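Long-range contacts in glycoside Hydrolase (Bacteroides plebeius, PDB 5T3B), which is a family 50 glycoside hydrolase of a gut bacterium that probably cleaves glycosidic bonds in agarose-like polysaccharides: residues A[157-162]-A[464-469]; A[239-244]-A[324-329]; A[366-371]-A[424-429]; A[399-404]-A[444-449]. All coordinates share one frame; numbering follows the deposited sequence.

Contact 1. Residues A[157-162]-A[464-469]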
loop_
_atom_site.group_PDB
_atom_site.type_symbol
_atom_site.label_atom_id
_atom_site.label_comp_id
_atom_site.label_asym_id
_atom_site.label_seq_id
_atom_site.Cartn_x
_atom_site.Cartn_y
_atom_site.Cartn_z
ATOM N N SER A 157 10.686 2.995 14.891
ATOM C CA SER A 157 11.311 4.263 14.620
ATOM C C SER A 157 12.804 4.213 14.404
ATOM O O SER A 157 13.357 4.958 13.596
ATOM C CB SER A 157 10.967 5.298 15.720
ATOM O OG SER A 157 11.633 4.992 16.905
ATOM N N GLU A 158 13.444 3.337 15.122
ATOM C CA GLU A 158 14.903 3.183 14.979
ATOM C C GLU A 158 15.313 2.676 13.611
ATOM O O GLU A 158 16.469 2.894 13.204
ATOM C CB GLU A 158 15.447 2.233 16.073
ATOM C CG GLU A 158 15.381 2.864 17.448
ATOM C CD GLU A 158 15.556 1.824 18.582
ATOM O OE1 GLU A 158 15.489 0.563 18.312
ATOM O OE2 GLU A 158 15.735 2.252 19.728
ATOM N N ILE A 159 14.396 1.974 12.924
ATOM C CA ILE A 159 14.606 1.410 11.595
ATOM C C ILE A 159 13.967 2.372 10.545
ATOM O O ILE A 159 14.018 2.113 9.358
ATOM C CB ILE A 159 13.932 -0.039 11.501
ATOM C CG1 ILE A 159 14.586 -1.011 12.522
ATOM C CG2 ILE A 159 14.007 -0.691 10.064
ATOM C CD1 ILE A 159 13.633 -2.196 12.776
ATOM N N GLY A 160 13.417 3.500 10.981
ATOM C CA GLY A 160 12.791 4.480 10.082
ATOM C C GLY A 160 11.418 4.110 9.571
ATOM O O GLY A 160 10.997 4.665 8.547
ATOM N N PHE A 161 10.694 3.271 10.319
ATOM C CA PHE A 161 9.271 3.032 10.076
ATOM C C PHE A 161 8.480 3.783 11.139
ATOM O O PHE A 161 8.791 3.691 12.318
ATOM C CB PHE A 161 8.936 1.533 10.162
ATOM C CG PHE A 161 9.445 0.691 9.032
ATOM C CD1 PHE A 161 8.828 0.706 7.772
ATOM C CD2 PHE A 161 10.532 -0.140 9.189
ATOM C CE1 PHE A 161 9.281 -0.112 6.760
ATOM C CE2 PHE A 161 10.955 -0.977 8.200
ATOM C CZ PHE A 161 10.340 -0.955 6.960
ATOM N N HIS A 162 7.359 4.368 10.699
ATOM C CA HIS A 162 6.556 5.239 11.587
ATOM C C HIS A 162 5.089 5.005 11.595
ATOM O O HIS A 162 4.371 5.601 12.377
ATOM C CB HIS A 162 6.870 6.703 11.302
ATOM C CG HIS A 162 8.322 7.060 11.504
ATOM N ND1 HIS A 162 8.825 7.412 12.737
ATOM C CD2 HIS A 162 9.394 7.020 10.670
ATOM C CE1 HIS A 162 10.118 7.628 12.614
ATOM N NE2 HIS A 162 10.502 7.354 11.388
ATOM N N TYR A 464 19.497 -3.251 6.223
ATOM C CA TYR A 464 19.356 -2.656 4.882
ATOM C C TYR A 464 18.112 -1.748 4.779
ATOM O O TYR A 464 18.138 -0.742 4.043
ATOM C CB TYR A 464 19.331 -3.735 3.789
ATOM C CG TYR A 464 20.689 -4.417 3.688
ATOM C CD1 TYR A 464 21.781 -3.772 3.166
ATOM C CD2 TYR A 464 20.917 -5.658 4.234
ATOM C CE1 TYR A 464 23.011 -4.346 3.137
ATOM C CE2 TYR A 464 22.141 -6.231 4.271
ATOM C CZ TYR A 464 23.198 -5.580 3.690
ATOM O OH TYR A 464 24.457 -6.186 3.652
ATOM N N MET A 465 17.034 -2.138 5.477
ATOM C CA MET A 465 15.859 -1.269 5.528
ATOM C C MET A 465 16.188 0.079 6.124
ATOM O O MET A 465 15.782 1.118 5.608
ATOM C CB MET A 465 14.724 -1.888 6.348
ATOM C CG MET A 465 14.129 -3.116 5.724
ATOM S SD MET A 465 12.968 -3.842 6.949
ATOM C CE MET A 465 11.723 -4.550 5.920
ATOM N N SER A 466 16.956 0.060 7.229
ATOM C CA SER A 466 17.313 1.290 7.969
ATOM C C SER A 466 18.082 2.214 7.045
ATOM O O SER A 466 17.868 3.439 7.036
ATOM C CB SER A 466 18.190 0.942 9.186
ATOM O OG SER A 466 17.504 0.177 10.151
ATOM N N ASP A 467 19.057 1.665 6.286
ATOM C CA ASP A 467 19.905 2.497 5.472
ATOM C C ASP A 467 19.077 3.306 4.448
ATOM O O ASP A 467 19.338 4.482 4.201
ATOM C CB ASP A 467 20.978 1.663 4.765
ATOM C CG ASP A 467 22.018 1.130 5.738
ATOM O OD1 ASP A 467 22.260 1.742 6.826
ATOM O OD2 ASP A 467 22.615 0.110 5.325
ATOM N N ILE A 468 18.043 2.660 3.876
ATOM C CA ILE A 468 17.102 3.402 3.026
ATOM C C ILE A 468 16.225 4.370 3.829
ATOM O O ILE A 468 16.119 5.560 3.535
ATOM C CB ILE A 468 16.215 2.449 2.193
ATOM C CG1 ILE A 468 17.044 1.649 1.207
ATOM C CG2 ILE A 468 15.009 3.175 1.574
ATOM C CD1 ILE A 468 17.411 2.446 -0.019
ATOM N N ASN A 469 15.568 3.811 4.827
ATOM C CA ASN A 469 14.493 4.532 5.501
ATOM C C ASN A 469 14.996 5.785 6.180
ATOM O O ASN A 469 14.320 6.813 6.206
ATOM C CB ASN A 469 13.814 3.657 6.532
ATOM C CG ASN A 469 13.024 2.547 5.910
ATOM O OD1 ASN A 469 12.780 2.468 4.725
ATOM N ND2 ASN A 469 12.563 1.657 6.798
HETATM O O HOH W 1 18.274 0.323 12.817
#
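Asn469 stands over one face of the Phe161 ring, its ND2 3.3 Å above the ring plane and centred on it, while the amide plane is turned 80° from the ring. Met465 meets the same ring at the edge: SD lies in its plane, 3.7 Å from Phe161 CE2, which makes this a Met-aromatic contact of the edge type. Asn469 ND2 also donates to Ile159 O at 3.0 Å, with the acceptor close to the amide plane, and Tyr419 takes up OD1 at the other end; together these bonds fix the rotation of the amide. Topologically, the turn between helix 145-158 and strand 163-165 here docks on helix 459-469, consistent with neighbouring elements closing the (beta/alpha)8 barrel expected of family 50. Gly160, with positive phi, closes the C-terminal end of helix 145-158 in a Schellman motif, and a beta carbon there would lie only 2.6 Å from Asn469 CB. Ile159 places CG2, anti to its backbone N (CG1 at chi1 -62°), 4.0 Å from Met465 CB, where the two side chains meet obliquely. Beside them, a water donates to both Glu158 O and Ser466 OG, the latter also bonded to Thr462 O.

Contact 2. Residues A[239-244]-A[324-329]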
loop_
_atom_site.group_PDB
_atom_site.type_symbol
_atom_site.label_atom_id
_atom_site.label_comp_id
_atom_site.label_asym_id
_atom_site.label_seq_id
_atom_site.Cartn_x
_atom_site.Cartn_y
_atom_site.Cartn_z
ATOM N N MET A 239 -13.360 5.476 16.545
ATOM C CA MET A 239 -12.029 5.758 17.116
ATOM C C MET A 239 -11.064 6.466 16.159
ATOM O O MET A 239 -9.991 6.909 16.545
ATOM C CB MET A 239 -11.388 4.494 17.657
ATOM C CG MET A 239 -10.955 3.519 16.623
ATOM S SD MET A 239 -9.996 2.092 17.348
ATOM C CE MET A 239 -11.077 1.481 18.470
ATOM N N PHE A 240 -11.477 6.580 14.901
ATOM C CA PHE A 240 -10.619 7.103 13.869
ATOM C C PHE A 240 -10.924 8.539 13.474
ATOM O O PHE A 240 -10.030 9.307 13.089
ATOM C CB PHE A 240 -10.621 6.231 12.639
ATOM C CG PHE A 240 -10.262 4.795 12.912
ATOM C CD1 PHE A 240 -9.007 4.462 13.456
ATOM C CD2 PHE A 240 -11.146 3.762 12.723
ATOM C CE1 PHE A 240 -8.671 3.135 13.735
ATOM C CE2 PHE A 240 -10.791 2.439 12.976
ATOM C CZ PHE A 240 -9.555 2.141 13.489
ATOM N N ARG A 241 -12.191 8.913 13.545
ATOM C CA ARG A 241 -12.551 10.241 13.080
ATOM C C ARG A 241 -11.956 11.305 14.019
ATOM O O ARG A 241 -11.933 11.124 15.236
ATOM C CB ARG A 241 -14.072 10.378 12.984
ATOM C CG ARG A 241 -14.805 10.314 14.291
ATOM C CD ARG A 241 -16.239 10.727 13.962
ATOM N NE ARG A 241 -16.965 9.809 13.100
ATOM C CZ ARG A 241 -17.619 8.770 13.562
ATOM N NH1 ARG A 241 -17.735 8.575 14.904
ATOM N NH2 ARG A 241 -18.168 7.924 12.693
ATOM N N ASN A 242 -11.518 12.410 13.424
ATOM C CA ASN A 242 -10.970 13.538 14.178
ATOM C C ASN A 242 -9.802 13.184 15.074
ATOM O O ASN A 242 -9.556 13.786 16.097
ATOM C CB ASN A 242 -12.069 14.232 14.977
ATOM C CG ASN A 242 -13.172 14.735 14.074
ATOM O OD1 ASN A 242 -14.375 14.359 14.202
ATOM N ND2 ASN A 242 -12.788 15.498 13.151
ATOM N N ASN A 243 -9.055 12.174 14.660
ATOM C CA ASN A 243 -7.955 11.647 15.435
ATOM C C ASN A 243 -6.673 11.959 14.661
ATOM O O ASN A 243 -6.446 11.365 13.574
ATOM C CB ASN A 243 -8.166 10.165 15.651
ATOM C CG ASN A 243 -7.109 9.568 16.551
ATOM O OD1 ASN A 243 -5.947 10.034 16.584
ATOM N ND2 ASN A 243 -7.498 8.562 17.290
ATOM N N PRO A 244 -5.793 12.829 15.156
ATOM C CA PRO A 244 -4.647 13.280 14.376
ATOM C C PRO A 244 -3.610 12.192 14.095
ATOM O O PRO A 244 -2.832 12.357 13.177
ATOM C CB PRO A 244 -4.021 14.379 15.199
ATOM C CG PRO A 244 -4.443 14.022 16.597
ATOM C CD PRO A 244 -5.861 13.481 16.477
ATOM N N ALA A 324 -19.163 14.324 3.507
ATOM C CA ALA A 324 -20.427 14.559 4.226
ATOM C C ALA A 324 -20.439 14.190 5.695
ATOM O O ALA A 324 -21.436 14.415 6.413
ATOM C CB ALA A 324 -21.577 13.811 3.532
ATOM N N SER A 325 -19.343 13.608 6.161
ATOM C CA SER A 325 -19.274 12.988 7.474
ATOM C C SER A 325 -18.971 13.972 8.579
ATOM O O SER A 325 -18.668 15.125 8.318
ATOM C CB SER A 325 -18.196 11.892 7.485
ATOM O OG SER A 325 -16.866 12.445 7.520
ATOM N N LYS A 326 -18.884 13.434 9.790
ATOM C CA LYS A 326 -18.415 14.141 10.956
ATOM C C LYS A 326 -16.914 14.468 10.918
ATOM O O LYS A 326 -16.436 15.193 11.791
ATOM C CB LYS A 326 -18.692 13.248 12.178
ATOM C CG LYS A 326 -20.167 12.984 12.438
ATOM C CD LYS A 326 -20.358 11.730 13.335
ATOM C CE LYS A 326 -21.812 11.338 13.483
ATOM N NZ LYS A 326 -21.824 10.109 14.305
ATOM N N ASP A 327 -16.188 13.977 9.929
ATOM C CA ASP A 327 -14.737 14.301 9.808
ATOM C C ASP A 327 -14.314 14.375 8.315
ATOM O O ASP A 327 -13.710 13.420 7.782
ATOM C CB ASP A 327 -13.845 13.348 10.565
ATOM C CG ASP A 327 -12.379 13.708 10.409
ATOM O OD1 ASP A 327 -12.072 14.844 9.895
ATOM O OD2 ASP A 327 -11.529 12.856 10.722
ATOM N N PRO A 328 -14.602 15.475 7.648
ATOM C CA PRO A 328 -14.218 15.573 6.249
ATOM C C PRO A 328 -12.726 15.632 5.956
ATOM O O PRO A 328 -12.320 15.571 4.820
ATOM C CB PRO A 328 -14.879 16.863 5.773
ATOM C CG PRO A 328 -15.851 17.202 6.805
ATOM C CD PRO A 328 -15.441 16.601 8.109
ATOM N N GLU A 329 -11.877 15.751 7.000
ATOM C CA GLU A 329 -10.459 15.829 6.832
ATOM C C GLU A 329 -9.752 14.471 6.954
ATOM O O GLU A 329 -8.524 14.427 6.741
ATOM C CB GLU A 329 -9.805 16.808 7.824
ATOM C CG GLU A 329 -10.132 18.268 7.547
ATOM C CD GLU A 329 -9.633 19.124 8.677
ATOM O OE1 GLU A 329 -8.457 19.614 8.615
ATOM O OE2 GLU A 329 -10.399 19.239 9.704
HETATM O O HOH W 2 -14.338 17.505 11.998
#
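Asp327 OD2 is gripped by two groups: the backbone N of Asn242 donates to it at 2.7 Å in a nearly straight bond (170°), and Arg100 adds a salt bridge. Asn242 N approaches from well above the carboxylate plane. It belongs to a type II beta turn, Phe240 to Asn243, in which Asn242 takes the positive-phi corner. With CG anti to the backbone N, chi1 180° puts the carboxylate against that turn, and OD1 accepts from Glu329 N at 3.0 Å in an Asx turn. Were Asp327 an alanine, Asn242 N and the charge of Arg100 would probably lose their shared mate, and Glu329 N its Asx-turn acceptor. Next to this carboxylate, the aliphatic part of Lys326 packs on Arg241: in the conformer given, CD lies over one guanidinium face, 3.9 Å from Arg241 NE. In this conformer the like charges of the two side chains come near each other without touching, a closeness probably eased by the bonds of Arg241 NH2 to Leu232 O and Ser234 O. The contact thus ties the loop after helix 224-232 to the one after helix 300-324. Alongside, one water accepts from Asn242 ND2 at 2.8 Å and donates to Lys326 O.

Contact 3. Residues A[366-371]-A[424-429]. With EDO (1,2-ethanediol), chain H; EDO (1,2-ethanediol), chain P.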
loop_
_atom_site.group_PDB
_atom_site.type_symbol
_atom_site.label_atom_id
_atom_site.label_comp_id
_atom_site.label_asym_id
_atom_site.label_seq_id
_atom_site.Cartn_x
_atom_site.Cartn_y
_atom_site.Cartn_z
ATOM N N TRP A 366 10.227 -7.448 -10.282
ATOM C CA TRP A 366 11.457 -7.230 -9.557
ATOM C C TRP A 366 11.683 -5.734 -9.337
ATOM O O TRP A 366 12.186 -5.306 -8.284
ATOM C CB TRP A 366 12.643 -7.915 -10.284
ATOM C CG TRP A 366 13.913 -7.821 -9.511
ATOM C CD1 TRP A 366 15.047 -7.125 -9.840
ATOM C CD2 TRP A 366 14.182 -8.467 -8.258
ATOM N NE1 TRP A 366 16.003 -7.317 -8.886
ATOM C CE2 TRP A 366 15.483 -8.114 -7.884
ATOM C CE3 TRP A 366 13.445 -9.313 -7.442
ATOM C CZ2 TRP A 366 16.072 -8.608 -6.717
ATOM C CZ3 TRP A 366 14.008 -9.750 -6.284
ATOM C CH2 TRP A 366 15.312 -9.414 -5.941
ATOM N N SER A 367 11.420 -4.939 -10.388
ATOM C CA SER A 367 11.665 -3.507 -10.357
ATOM C C SER A 367 10.338 -2.756 -10.522
ATOM O O SER A 367 9.524 -3.091 -11.396
ATOM C CB SER A 367 12.588 -3.116 -11.488
ATOM O OG SER A 367 13.779 -3.856 -11.491
ATOM N N PRO A 368 10.122 -1.691 -9.732
ATOM C CA PRO A 368 9.019 -0.791 -10.054
ATOM C C PRO A 368 9.090 -0.306 -11.493
ATOM O O PRO A 368 10.190 -0.054 -11.976
ATOM C CB PRO A 368 9.233 0.334 -9.058
ATOM C CG PRO A 368 9.950 -0.281 -7.957
ATOM C CD PRO A 368 10.878 -1.226 -8.574
ATOM N N GLU A 369 7.950 -0.244 -12.180
ATOM C CA GLU A 369 7.967 0.026 -13.613
ATOM C C GLU A 369 7.764 1.524 -13.827
ATOM O O GLU A 369 6.657 2.009 -13.706
ATOM C CB GLU A 369 6.848 -0.777 -14.252
ATOM C CG GLU A 369 7.031 -2.280 -14.128
ATOM C CD GLU A 369 5.744 -3.029 -14.265
ATOM O OE1 GLU A 369 4.892 -2.943 -13.330
ATOM O OE2 GLU A 369 5.569 -3.662 -15.314
ATOM N N LYS A 370 8.849 2.229 -14.124
ATOM C CA LYS A 370 8.757 3.677 -14.165
ATOM C C LYS A 370 7.811 4.172 -15.258
ATOM O O LYS A 370 7.140 5.173 -15.055
ATOM C CB LYS A 370 10.190 4.260 -14.306
ATOM C CG LYS A 370 10.286 5.761 -14.276
ATOM C CD LYS A 370 9.758 6.330 -12.980
ATOM C CE LYS A 370 10.291 7.738 -12.690
ATOM N NZ LYS A 370 10.008 8.697 -13.773
ATOM N N GLY A 371 7.722 3.486 -16.378
ATOM C CA GLY A 371 6.753 3.888 -17.386
ATOM C C GLY A 371 5.318 3.818 -16.891
ATOM O O GLY A 371 4.527 4.719 -17.130
ATOM N N LEU A 424 14.328 2.100 -3.867
ATOM C CA LEU A 424 14.990 3.116 -4.698
ATOM C C LEU A 424 14.180 3.400 -5.940
ATOM O O LEU A 424 14.092 4.557 -6.372
ATOM C CB LEU A 424 16.419 2.716 -5.020
ATOM C CG LEU A 424 17.414 2.769 -3.885
ATOM C CD1 LEU A 424 18.683 2.021 -4.190
ATOM C CD2 LEU A 424 17.722 4.205 -3.498
ATOM N N GLY A 425 13.622 2.360 -6.535
ATOM C CA GLY A 425 12.767 2.548 -7.668
ATOM C C GLY A 425 11.571 3.420 -7.397
ATOM O O GLY A 425 11.175 4.238 -8.215
ATOM N N LEU A 426 10.963 3.217 -6.212
ATOM C CA LEU A 426 9.798 4.013 -5.785
ATOM C C LEU A 426 10.223 5.454 -5.471
ATOM O O LEU A 426 9.451 6.382 -5.740
ATOM C CB LEU A 426 9.142 3.391 -4.599
ATOM C CG LEU A 426 8.524 2.052 -4.775
ATOM C CD1 LEU A 426 7.910 1.508 -3.510
ATOM C CD2 LEU A 426 7.513 2.043 -5.938
ATOM N N LEU A 427 11.400 5.656 -4.883
ATOM C CA LEU A 427 11.872 6.998 -4.545
ATOM C C LEU A 427 11.968 7.870 -5.769
ATOM O O LEU A 427 11.856 9.086 -5.662
ATOM C CB LEU A 427 13.163 6.947 -3.744
ATOM C CG LEU A 427 13.033 6.476 -2.313
ATOM C CD1 LEU A 427 14.398 6.094 -1.741
ATOM C CD2 LEU A 427 12.309 7.453 -1.444
ATOM N N GLU A 428 12.269 7.277 -6.927
ATOM C CA GLU A 428 12.350 8.064 -8.139
ATOM C C GLU A 428 11.005 8.532 -8.674
ATOM O O GLU A 428 10.956 9.445 -9.517
ATOM C CB GLU A 428 13.083 7.284 -9.234
ATOM C CG GLU A 428 14.508 6.979 -8.917
ATOM C CD GLU A 428 15.335 6.682 -10.142
ATOM O OE1 GLU A 428 15.639 7.618 -10.925
ATOM O OE2 GLU A 428 15.676 5.524 -10.292
ATOM N N ALA A 429 9.937 7.918 -8.235
ATOM C CA ALA A 429 8.605 8.300 -8.667
ATOM C C ALA A 429 8.120 9.477 -7.830
ATOM O O ALA A 429 7.765 9.309 -6.643
ATOM C CB ALA A 429 7.620 7.131 -8.563
HETATM C C1 EDO H . 12.839 -0.311 -13.990
HETATM O O1 EDO H . 13.104 -0.994 -15.191
HETATM C C2 EDO H . 12.565 1.161 -14.213
HETATM O O2 EDO H . 11.395 1.251 -15.096
HETATM C C1 EDO P . 16.803 -2.846 -13.941
HETATM O O1 EDO P . 15.452 -2.514 -13.555
HETATM C C2 EDO P . 17.400 -3.743 -12.888
HETATM O O2 EDO P . 18.461 -3.191 -12.010
#
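Lys370 sends CG anti to its backbone N (chi1 -176°) and then bends at chi2 and chi4, which curls CE back to 3.7 Å from Glu428 O; Leu426 instead sets CG beside its own backbone N (chi1 -65°) and reaches out with CD2 to Pro368. These two touches join the first residue of helix 370-379 and the loop ahead of it to the C-terminal end of helix 412-427, helices that follow one another round what is consistent with a (beta/alpha)8 barrel, since strand 385-394 between them runs parallel to both 358-361 and 432-437. No hydrogen bond crosses the contact; it is held by van der Waals touches, mainly those of Pro368. Pro368 CG lies 3.9 Å from Leu426 CD2, the two side chains crossing at about a right angle. The same CG sits 4.0 Å from Gly425 CA, and the fit is close: a beta carbon on Gly425 would clash with it. Met373 of helix 370-379 touches Pro368, Leu426 and Ala429, so the patch continues beyond the two segments. The charged ends turn to other mates. Lys370 pairs with Asp374, and Glu428 with Arg61 and Ser36, while Lys370 NZ and Glu428 OE1 remain 6.4 Å apart. Glu369 holds the N-cap position of helix 370-379, and the next amide, Lys370 N, donates to O2 of a 1,2-ethanediol, probably from the crystallisation liquor, at 2.9 Å.

Contact 4. Residues A[399-404]-A[444-449]. With EDO (1,2-ethanediol), chain J.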
loop_
_atom_site.group_PDB
_atom_site.type_symbol
_atom_site.label_atom_id
_atom_site.label_comp_id
_atom_site.label_asym_id
_atom_site.label_seq_id
_atom_site.Cartn_x
_atom_site.Cartn_y
_atom_site.Cartn_z
ATOM N N LEU A 399 11.425 -22.194 5.781
ATOM C CA LEU A 399 9.991 -22.261 5.861
ATOM C C LEU A 399 9.370 -22.727 4.526
ATOM O O LEU A 399 9.962 -22.538 3.461
ATOM C CB LEU A 399 9.425 -20.932 6.285
ATOM C CG LEU A 399 9.845 -20.446 7.664
ATOM C CD1 LEU A 399 9.393 -19.005 7.943
ATOM C CD2 LEU A 399 9.360 -21.348 8.764
ATOM N N ASP A 400 8.173 -23.261 4.570
ATOM C CA ASP A 400 7.375 -23.678 3.393
ATOM C C ASP A 400 7.484 -22.632 2.299
ATOM O O ASP A 400 7.964 -22.901 1.193
ATOM C CB ASP A 400 5.951 -23.990 3.848
ATOM C CG ASP A 400 4.886 -24.084 2.776
ATOM O OD1 ASP A 400 5.154 -23.796 1.562
ATOM O OD2 ASP A 400 3.755 -24.474 3.166
ATOM N N ASN A 401 7.112 -21.395 2.638
ATOM C CA ASN A 401 7.341 -20.239 1.781
ATOM C C ASN A 401 6.457 -20.250 0.538
ATOM O O ASN A 401 6.650 -19.389 -0.327
ATOM C CB ASN A 401 8.837 -20.005 1.370
ATOM C CG ASN A 401 9.670 -19.281 2.408
ATOM O OD1 ASN A 401 10.955 -19.230 2.285
ATOM N ND2 ASN A 401 9.070 -18.709 3.363
ATOM N N SER A 402 5.470 -21.134 0.428
ATOM C CA SER A 402 4.670 -21.173 -0.775
ATOM C C SER A 402 3.582 -20.096 -0.825
ATOM O O SER A 402 3.253 -19.611 -1.895
ATOM C CB SER A 402 4.148 -22.567 -1.046
ATOM O OG SER A 402 3.269 -22.967 -0.063
ATOM N N SER A 403 3.010 -19.719 0.311
ATOM C CA SER A 403 1.903 -18.795 0.271
ATOM C C SER A 403 2.406 -17.397 -0.032
ATOM O O SER A 403 3.456 -16.978 0.422
ATOM C CB SER A 403 1.167 -18.792 1.587
ATOM O OG SER A 403 1.955 -18.203 2.616
ATOM N N GLY A 404 1.611 -16.674 -0.804
ATOM C CA GLY A 404 1.874 -15.267 -1.090
ATOM C C GLY A 404 2.692 -15.068 -2.343
ATOM O O GLY A 404 3.476 -15.945 -2.745
ATOM N N GLU A 444 3.479 -18.740 10.414
ATOM C CA GLU A 444 4.214 -19.865 10.980
ATOM C C GLU A 444 4.996 -20.614 9.907
ATOM O O GLU A 444 6.092 -21.132 10.189
ATOM C CB GLU A 444 3.296 -20.791 11.770
ATOM C CG GLU A 444 4.069 -21.802 12.625
ATOM C CD GLU A 444 3.203 -22.449 13.709
ATOM O OE1 GLU A 444 1.966 -22.394 13.508
ATOM O OE2 GLU A 444 3.739 -23.024 14.726
ATOM N N ASP A 445 4.503 -20.617 8.669
ATOM C CA ASP A 445 5.106 -21.351 7.586
ATOM C C ASP A 445 5.507 -20.513 6.384
ATOM O O ASP A 445 5.699 -21.043 5.269
ATOM C CB ASP A 445 4.195 -22.460 7.140
ATOM C CG ASP A 445 2.878 -21.987 6.640
ATOM O OD1 ASP A 445 2.595 -20.724 6.650
ATOM O OD2 ASP A 445 2.007 -22.838 6.283
ATOM N N CYS A 446 5.740 -19.208 6.583
ATOM C CA CYS A 446 6.162 -18.397 5.427
ATOM C C CYS A 446 6.903 -17.148 5.895
ATOM O O CYS A 446 6.364 -16.422 6.747
ATOM C CB CYS A 446 4.979 -18.044 4.534
ATOM S SG CYS A 446 5.511 -17.275 2.984
ATOM N N ASN A 447 8.010 -16.847 5.274
ATOM C CA ASN A 447 8.859 -15.725 5.616
ATOM C C ASN A 447 8.361 -14.408 4.982
ATOM O O ASN A 447 9.052 -13.866 4.131
ATOM C CB ASN A 447 10.308 -16.013 5.314
ATOM C CG ASN A 447 11.233 -14.914 5.772
ATOM O OD1 ASN A 447 11.002 -14.236 6.851
ATOM N ND2 ASN A 447 12.284 -14.723 5.067
ATOM N N LYS A 448 7.211 -13.956 5.457
ATOM C CA LYS A 448 6.658 -12.657 5.051
ATOM C C LYS A 448 7.046 -11.545 5.983
ATOM O O LYS A 448 6.810 -10.397 5.692
ATOM C CB LYS A 448 5.131 -12.751 4.983
ATOM C CG LYS A 448 4.569 -13.731 3.977
ATOM C CD LYS A 448 3.061 -13.891 4.087
ATOM C CE LYS A 448 2.536 -14.889 3.116
ATOM N NZ LYS A 448 1.112 -15.318 3.474
ATOM N N GLY A 449 7.690 -11.845 7.097
ATOM C CA GLY A 449 7.814 -10.844 8.124
ATOM C C GLY A 449 9.106 -10.092 8.183
ATOM O O GLY A 449 10.151 -10.570 7.737
HETATM C C1 EDO J . -2.246 -18.013 -1.346
HETATM O O1 EDO J . -0.884 -17.930 -1.768
HETATM C C2 EDO J . -2.118 -17.506 0.053
HETATM O O2 EDO J . -1.676 -16.136 -0.064
HETATM O O HOH W 3 3.081 -25.340 5.579
HETATM O O HOH W 4 3.513 -21.037 3.022
HETATM O O HOH W 5 1.274 -19.084 5.148
#
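The backbones of Asn401 and Asp445 are joined by an almost straight bond, Asn401 N to Asp445 O at 3.0 Å and 178°, with the CA atoms of Asn401 and Cys446 the closest across the contact. The partners are loops that follow strands 385-394 and 432-437, adjacent and parallel, so the contact lies past the C-terminal ends of two strands of what is consistent with a (beta/alpha)8 barrel, the end where such enzymes carry their active site. Asp400 folds its own loop in an Asx turn: OD1 accepts from both Ser402 N and Ser402 OG, the hydroxyl at 2.6 Å on the syn side. Its other oxygen lies beside Asp445, the carboxylates side by side with planes 79° apart. Asp400 OD2 and Asp445 OD2 are 3.9 Å apart, like charges whose repulsion, if both are ionised, a water donating to both would probably ease. Leu399 spreads over the opposing backbone, CD2 3.6 Å from Glu444 O and CD1 3.7 Å from Cys446 C. The Lys448 chain is nearly straight from CG outward, carrying NZ to 3.1 Å from Ser403 OG, in the conformer given, and to a salt bridge with Asp443. A leucine at Lys448 would probably leave the charge of Asp443 without its mate and deprive the Ser403 hydroxyl of one of its partners. In that conformer Ser403 OG also donates to a water that in turn donates to Asp445 OD1. Cys446 SG packs 3.3 Å from Ser403 O. Next in the chain, Gly404 N donates to O1 of a 1,2-ethanediol at 3.0 Å.

Contact 1 closes the longest loop of the four, its segments 302 residues apart, and contacts 2, 3 and 4 are all nested inside it. Direct touch is limited to contacts 1 and 3, where Ile468 CD1 packs 3.9 Å from Leu424 CG, although their centres are 19 Å apart; helix 412-427 is the shared element, since its Tyr419 also holds Asn469. Contacts 3 and 4 cross along the chain, their segments alternating, with centres 25 Å apart. Contact 2 lies across the chain's centre from both, centre to centre about 33 Å from contact 3 and 37 Å from contact 4. Contact 4, past the strand ends, is probably on the active-site side of the barrel; the 1,2-ethanediols at contacts 3 and 4 do not by themselves mark a substrate site.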